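Local coordinates for 4-aminobutyrate transaminase (Acinetobacter baumannii, PDB 6WOP), which probably transfers the amino group of 4-aminobutyrate to 2-oxoglutarate with the help of pyridoxal 5'-phosphate, as a class-III aminotransferase, at residues L321-T335 with Y395-L408. Residues are numbered along the deposited sequence; the frame is centred on the assembly and turned at random.
Sequences LCDRANELGAELVAT and YPLTIPAEQFRQGL
Bends at chi2 (-140°) and chi3 fold the Arg324 side chain over the turn of residues 396-399, while Phe404, its CG trans to the backbone N (chi1 -178°), swings its ring against Leu328. Arginine suits the first place because one nitrogen can serve two carbonyls: Arg324 NH1 gives a fairly straight hydrogen bond to Ile399 O (2.8 Å) and a weak, strongly bent one to Leu397 O. The guanidinium thus clamps the type I turn that leads into helix 401-416, and Leu328 CD1 lies against one of its faces.

Leucine's fork is well used at Leu328. Leu328 CD2 sits over the Phe404 face, 3.5 Å from the ring centroid, as a CH-pi contact. Leu328 CD1 reaches Tyr395 CE1 at 3.7 Å and also touches Ile399 CG2. A flat ring suits position 404 because it offers its other face to Leu408 CD2, which also meets Leu332 CD1 at 3.6 Å; Leu332 CD2 comes to the edge of the Tyr395 ring. Nearer the start of helix 321-342, small Ala325 lets Leu397 settle close, Ala325 CB to Leu397 CD2 3.8 Å.

At the margin, where Arg405 is exposed, opposite charges are in place: the extended chain of Glu331 carries its carboxylate past the edge of Phe404. In this salt bridge Arg405 NE meets the syn lone pair of Glu331 OE1 at 2.9 Å, close to the guanidinium plane, though the N-H...O line is bent.

Tyr395 OH is hydrogen-bonded to Ser355, which also binds Ala325 O, and Thr398 OG1 to Asn33. The axes of segments 321-335 and 401-408 run roughly parallel and approach to 11.0 Å. Leu332 rests on strand 356-361, Gln403 and Gln406 touch Ile45 of strand 43-46, as does Ile399 from the turn, and so the helix pair packs onto the seven-stranded mixed sheet containing both strands.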
loop_
_atom_site.group_PDB
_atom_site.type_symbol
_atom_site.label_atom_id
_atom_site.label_comp_id
_atom_site.label_asym_id
_atom_site.label_seq_id
_atom_site.Cartn_x
_atom_site.Cartn_y
_atom_site.Cartn_z
ATOM N N LEU A 321 -30.140 -24.556 23.592
ATOM C CA LEU A 321 -29.642 -24.865 22.266
ATOM C C LEU A 321 -28.145 -25.183 22.226
ATOM O O LEU A 321 -27.727 -25.868 21.285
ATOM C CB LEU A 321 -29.940 -23.716 21.291
ATOM C CG LEU A 321 -31.426 -23.495 21.017
ATOM C CD1 LEU A 321 -31.601 -22.417 19.918
ATOM C CD2 LEU A 321 -32.226 -24.770 20.682
ATOM N N CYS A 322 -27.339 -24.739 23.204
ATOM C CA CYS A 322 -25.981 -25.286 23.312
ATOM C C CYS A 322 -26.025 -26.803 23.509
ATOM O O CYS A 322 -25.332 -27.556 22.805
ATOM C CB CYS A 322 -25.210 -24.617 24.458
ATOM S SG CYS A 322 -24.402 -23.036 23.904
ATOM N N ASP A 323 -26.861 -27.272 24.438
ATOM C CA ASP A 323 -26.989 -28.714 24.639
ATOM C C ASP A 323 -27.516 -29.411 23.381
ATOM O O ASP A 323 -27.039 -30.497 23.028
ATOM C CB ASP A 323 -27.928 -29.019 25.807
ATOM C CG ASP A 323 -27.323 -28.726 27.158
ATOM O OD1 ASP A 323 -26.090 -28.700 27.328
ATOM O OD2 ASP A 323 -28.132 -28.507 28.065
ATOM N N ARG A 324 -28.525 -28.829 22.719
ATOM C CA ARG A 324 -29.017 -29.424 21.479
ATOM C C ARG A 324 -27.920 -29.505 20.424
ATOM O O ARG A 324 -27.854 -30.490 19.668
ATOM C CB ARG A 324 -30.219 -28.663 20.938
ATOM C CG ARG A 324 -31.491 -29.024 21.674
ATOM C CD ARG A 324 -32.715 -29.159 20.782
ATOM N NE ARG A 324 -32.831 -30.479 20.158
ATOM C CZ ARG A 324 -33.121 -30.672 18.863
ATOM N NH1 ARG A 324 -33.313 -29.593 18.029
ATOM N NH2 ARG A 324 -33.157 -31.950 18.400
ATOM N N ALA A 325 -27.064 -28.467 20.344
ATOM C CA ALA A 325 -25.946 -28.499 19.390
ATOM C C ALA A 325 -25.057 -29.706 19.653
ATOM O O ALA A 325 -24.612 -30.391 18.713
ATOM C CB ALA A 325 -25.122 -27.214 19.488
ATOM N N ASN A 326 -24.760 -29.976 20.926
ATOM C CA ASN A 326 -23.913 -31.137 21.205
ATOM C C ASN A 326 -24.619 -32.444 20.858
ATOM O O ASN A 326 -23.997 -33.361 20.292
ATOM C CB ASN A 326 -23.474 -31.122 22.663
ATOM C CG ASN A 326 -22.450 -30.033 22.912
ATOM O OD1 ASN A 326 -21.650 -29.734 22.032
ATOM N ND2 ASN A 326 -22.480 -29.424 24.095
ATOM N N GLU A 327 -25.908 -32.553 21.197
ATOM C CA GLU A 327 -26.684 -33.771 20.917
ATOM C C GLU A 327 -26.853 -34.020 19.426
ATOM O O GLU A 327 -26.679 -35.152 18.959
ATOM C CB GLU A 327 -28.081 -33.705 21.567
ATOM C CG GLU A 327 -28.039 -33.732 23.046
ATOM C CD GLU A 327 -29.294 -33.151 23.726
ATOM O OE1 GLU A 327 -30.349 -32.864 23.057
ATOM O OE2 GLU A 327 -29.173 -32.964 24.964
ATOM N N LEU A 328 -27.286 -33.007 18.679
ATOM C CA LEU A 328 -27.400 -33.179 17.237
ATOM C C LEU A 328 -26.023 -33.462 16.609
ATOM O O LEU A 328 -25.895 -34.311 15.721
ATOM C CB LEU A 328 -28.036 -31.932 16.613
ATOM C CG LEU A 328 -29.509 -31.589 16.898
ATOM C CD1 LEU A 328 -29.758 -30.147 16.524
ATOM C CD2 LEU A 328 -30.433 -32.453 16.104
ATOM N N GLY A 329 -24.987 -32.713 17.000
ATOM C CA GLY A 329 -23.687 -32.991 16.415
ATOM C C GLY A 329 -23.227 -34.408 16.682
ATOM O O GLY A 329 -22.651 -35.064 15.809
ATOM N N ALA A 330 -23.439 -34.895 17.904
ATOM C CA ALA A 330 -23.020 -36.246 18.208
ATOM C C ALA A 330 -23.714 -37.243 17.280
ATOM O O ALA A 330 -23.081 -38.196 16.792
ATOM C CB ALA A 330 -23.295 -36.570 19.682
ATOM N N GLU A 331 -25.018 -37.034 17.019
ATOM C CA GLU A 331 -25.800 -37.949 16.200
ATOM C C GLU A 331 -25.378 -37.876 14.744
ATOM O O GLU A 331 -25.273 -38.918 14.057
ATOM C CB GLU A 331 -27.296 -37.644 16.339
ATOM C CG GLU A 331 -28.135 -38.618 15.539
ATOM C CD GLU A 331 -29.635 -38.487 15.748
ATOM O OE1 GLU A 331 -30.359 -39.285 15.112
ATOM O OE2 GLU A 331 -30.073 -37.628 16.534
ATOM N N LEU A 332 -25.135 -36.650 14.248
ATOM C CA LEU A 332 -24.577 -36.526 12.912
ATOM C C LEU A 332 -23.189 -37.170 12.811
ATOM O O LEU A 332 -22.873 -37.794 11.788
ATOM C CB LEU A 332 -24.528 -35.054 12.493
ATOM C CG LEU A 332 -23.666 -34.701 11.260
ATOM C CD1 LEU A 332 -24.088 -35.449 10.033
ATOM C CD2 LEU A 332 -23.753 -33.186 10.960
ATOM N N VAL A 333 -22.324 -37.014 13.824
ATOM C CA VAL A 333 -20.994 -37.610 13.710
ATOM C C VAL A 333 -21.089 -39.138 13.643
ATOM O O VAL A 333 -20.425 -39.782 12.821
ATOM C CB VAL A 333 -20.077 -37.120 14.853
ATOM C CG1 VAL A 333 -18.841 -37.991 15.009
ATOM C CG2 VAL A 333 -19.559 -35.711 14.561
ATOM N N ALA A 334 -21.953 -39.751 14.464
ATOM C CA ALA A 334 -22.094 -41.202 14.391
ATOM C C ALA A 334 -22.568 -41.640 13.011
ATOM O O ALA A 334 -22.193 -42.718 12.543
ATOM C CB ALA A 334 -23.056 -41.701 15.469
ATOM N N THR A 335 -23.474 -40.873 12.385
ATOM C CA THR A 335 -23.899 -41.175 11.018
ATOM C C THR A 335 -22.728 -41.074 10.030
ATOM O O THR A 335 -22.581 -41.917 9.143
ATOM C CB THR A 335 -25.024 -40.221 10.623
ATOM O OG1 THR A 335 -26.218 -40.674 11.238
ATOM C CG2 THR A 335 -25.308 -40.246 9.162
ATOM N N TYR A 395 -27.430 -26.930 9.909
ATOM C CA TYR A 395 -28.860 -27.019 10.193
ATOM C C TYR A 395 -29.204 -26.134 11.373
ATOM O O TYR A 395 -28.378 -26.005 12.281
ATOM C CB TYR A 395 -29.198 -28.458 10.542
ATOM C CG TYR A 395 -28.161 -29.079 11.511
ATOM C CD1 TYR A 395 -28.278 -28.941 12.891
ATOM C CD2 TYR A 395 -27.089 -29.817 11.024
ATOM C CE1 TYR A 395 -27.301 -29.534 13.773
ATOM C CE2 TYR A 395 -26.145 -30.386 11.847
ATOM C CZ TYR A 395 -26.262 -30.265 13.210
ATOM O OH TYR A 395 -25.305 -30.852 13.976
ATOM N N PRO A 396 -30.417 -25.561 11.439
ATOM C CA PRO A 396 -30.842 -24.872 12.661
ATOM C C PRO A 396 -30.725 -25.776 13.863
ATOM O O PRO A 396 -31.022 -26.969 13.765
ATOM C CB PRO A 396 -32.333 -24.527 12.366
ATOM C CG PRO A 396 -32.305 -24.220 10.855
ATOM C CD PRO A 396 -31.339 -25.325 10.313
ATOM N N LEU A 397 -30.285 -25.205 15.014
ATOM C CA LEU A 397 -30.182 -25.986 16.253
ATOM C C LEU A 397 -31.563 -26.341 16.812
ATOM O O LEU A 397 -31.673 -27.221 17.704
ATOM C CB LEU A 397 -29.437 -25.187 17.304
ATOM C CG LEU A 397 -28.013 -24.762 16.902
ATOM C CD1 LEU A 397 -27.293 -24.027 18.071
ATOM C CD2 LEU A 397 -27.219 -26.021 16.489
ATOM N N THR A 398 -32.575 -25.705 16.273
ATOM C CA THR A 398 -33.983 -25.948 16.611
ATOM C C THR A 398 -34.631 -27.029 15.721
ATOM O O THR A 398 -35.849 -27.263 15.835
ATOM C CB THR A 398 -34.747 -24.629 16.452
ATOM O OG1 THR A 398 -34.510 -24.102 15.131
ATOM C CG2 THR A 398 -34.283 -23.560 17.468
ATOM N N ILE A 399 -33.882 -27.646 14.810
ATOM C CA ILE A 399 -34.504 -28.602 13.862
ATOM C C ILE A 399 -35.199 -29.734 14.639
ATOM O O ILE A 399 -34.649 -30.259 15.620
ATOM C CB ILE A 399 -33.436 -29.130 12.855
ATOM C CG1 ILE A 399 -34.128 -30.030 11.826
ATOM C CG2 ILE A 399 -32.316 -29.931 13.556
ATOM C CD1 ILE A 399 -33.211 -30.379 10.655
ATOM N N PRO A 400 -36.432 -30.116 14.308
ATOM C CA PRO A 400 -37.059 -31.235 15.020
ATOM C C PRO A 400 -36.228 -32.489 14.846
ATOM O O PRO A 400 -35.760 -32.759 13.752
ATOM C CB PRO A 400 -38.411 -31.368 14.331
ATOM C CG PRO A 400 -38.712 -29.918 13.795
ATOM C CD PRO A 400 -37.317 -29.528 13.286
ATOM N N ALA A 401 -36.113 -33.295 15.907
ATOM C CA ALA A 401 -35.220 -34.464 15.871
ATOM C C ALA A 401 -35.626 -35.423 14.743
ATOM O O ALA A 401 -34.770 -36.015 14.073
ATOM C CB ALA A 401 -35.246 -35.151 17.242
ATOM N N GLU A 402 -36.940 -35.555 14.491
ATOM C CA GLU A 402 -37.409 -36.487 13.463
ATOM C C GLU A 402 -37.105 -36.000 12.052
ATOM O O GLU A 402 -36.848 -36.808 11.160
ATOM C CB GLU A 402 -38.919 -36.742 13.625
ATOM C CG GLU A 402 -39.818 -35.557 13.306
ATOM C CD GLU A 402 -40.086 -34.607 14.513
ATOM O OE1 GLU A 402 -39.399 -34.684 15.575
ATOM O OE2 GLU A 402 -41.028 -33.791 14.384
ATOM N N GLN A 403 -37.084 -34.689 11.833
ATOM C CA GLN A 403 -36.716 -34.133 10.542
ATOM C C GLN A 403 -35.196 -34.168 10.332
ATOM O O GLN A 403 -34.715 -34.455 9.227
ATOM C CB GLN A 403 -37.226 -32.702 10.442
ATOM C CG GLN A 403 -37.062 -32.111 9.058
ATOM C CD GLN A 403 -37.520 -30.648 8.962
ATOM O OE1 GLN A 403 -37.242 -29.832 9.830
ATOM N NE2 GLN A 403 -38.160 -30.323 7.873
ATOM N N PHE A 404 -34.431 -33.941 11.396
ATOM C CA PHE A 404 -32.987 -34.130 11.338
ATOM C C PHE A 404 -32.639 -35.569 10.942
ATOM O O PHE A 404 -31.776 -35.807 10.077
ATOM C CB PHE A 404 -32.401 -33.778 12.711
ATOM C CG PHE A 404 -30.860 -33.885 12.823
ATOM C CD1 PHE A 404 -30.023 -32.940 12.213
ATOM C CD2 PHE A 404 -30.296 -34.832 13.685
ATOM C CE1 PHE A 404 -28.666 -32.976 12.399
ATOM C CE2 PHE A 404 -28.917 -34.867 13.868
ATOM C CZ PHE A 404 -28.125 -33.943 13.231
ATOM N N ARG A 405 -33.351 -36.528 11.528
ATOM C CA ARG A 405 -33.115 -37.939 11.236
ATOM C C ARG A 405 -33.379 -38.224 9.761
ATOM O O ARG A 405 -32.626 -38.956 9.119
ATOM C CB ARG A 405 -34.003 -38.826 12.112
ATOM C CG ARG A 405 -33.973 -38.466 13.589
ATOM C CD ARG A 405 -33.398 -39.600 14.422
ATOM N NE ARG A 405 -33.153 -39.194 15.802
ATOM C CZ ARG A 405 -34.095 -39.113 16.736
ATOM N NH1 ARG A 405 -35.352 -39.412 16.439
ATOM N NH2 ARG A 405 -33.781 -38.735 17.967
ATOM N N GLN A 406 -34.448 -37.642 9.228
ATOM C CA GLN A 406 -34.776 -37.801 7.807
ATOM C C GLN A 406 -33.677 -37.244 6.924
ATOM O O GLN A 406 -33.366 -37.804 5.858
ATOM C CB GLN A 406 -36.068 -37.067 7.488
ATOM C CG GLN A 406 -36.663 -37.342 6.119
ATOM C CD GLN A 406 -37.976 -36.632 5.981
ATOM O OE1 GLN A 406 -38.502 -36.141 6.975
ATOM N NE2 GLN A 406 -38.480 -36.503 4.754
ATOM N N GLY A 407 -33.132 -36.096 7.345
ATOM C CA GLY A 407 -32.013 -35.487 6.643
ATOM C C GLY A 407 -30.813 -36.393 6.643
ATOM O O GLY A 407 -30.135 -36.505 5.632
ATOM N N LEU A 408 -30.554 -37.083 7.767
ATOM C CA LEU A 408 -29.375 -37.962 7.824
ATOM C C LEU A 408 -29.599 -39.216 6.998
ATOM O O LEU A 408 -28.657 -39.787 6.448
ATOM C CB LEU A 408 -29.074 -38.350 9.260
ATOM C CG LEU A 408 -28.717 -37.304 10.300
ATOM C CD1 LEU A 408 -28.611 -37.955 11.679
ATOM C CD2 LEU A 408 -27.474 -36.547 9.911
#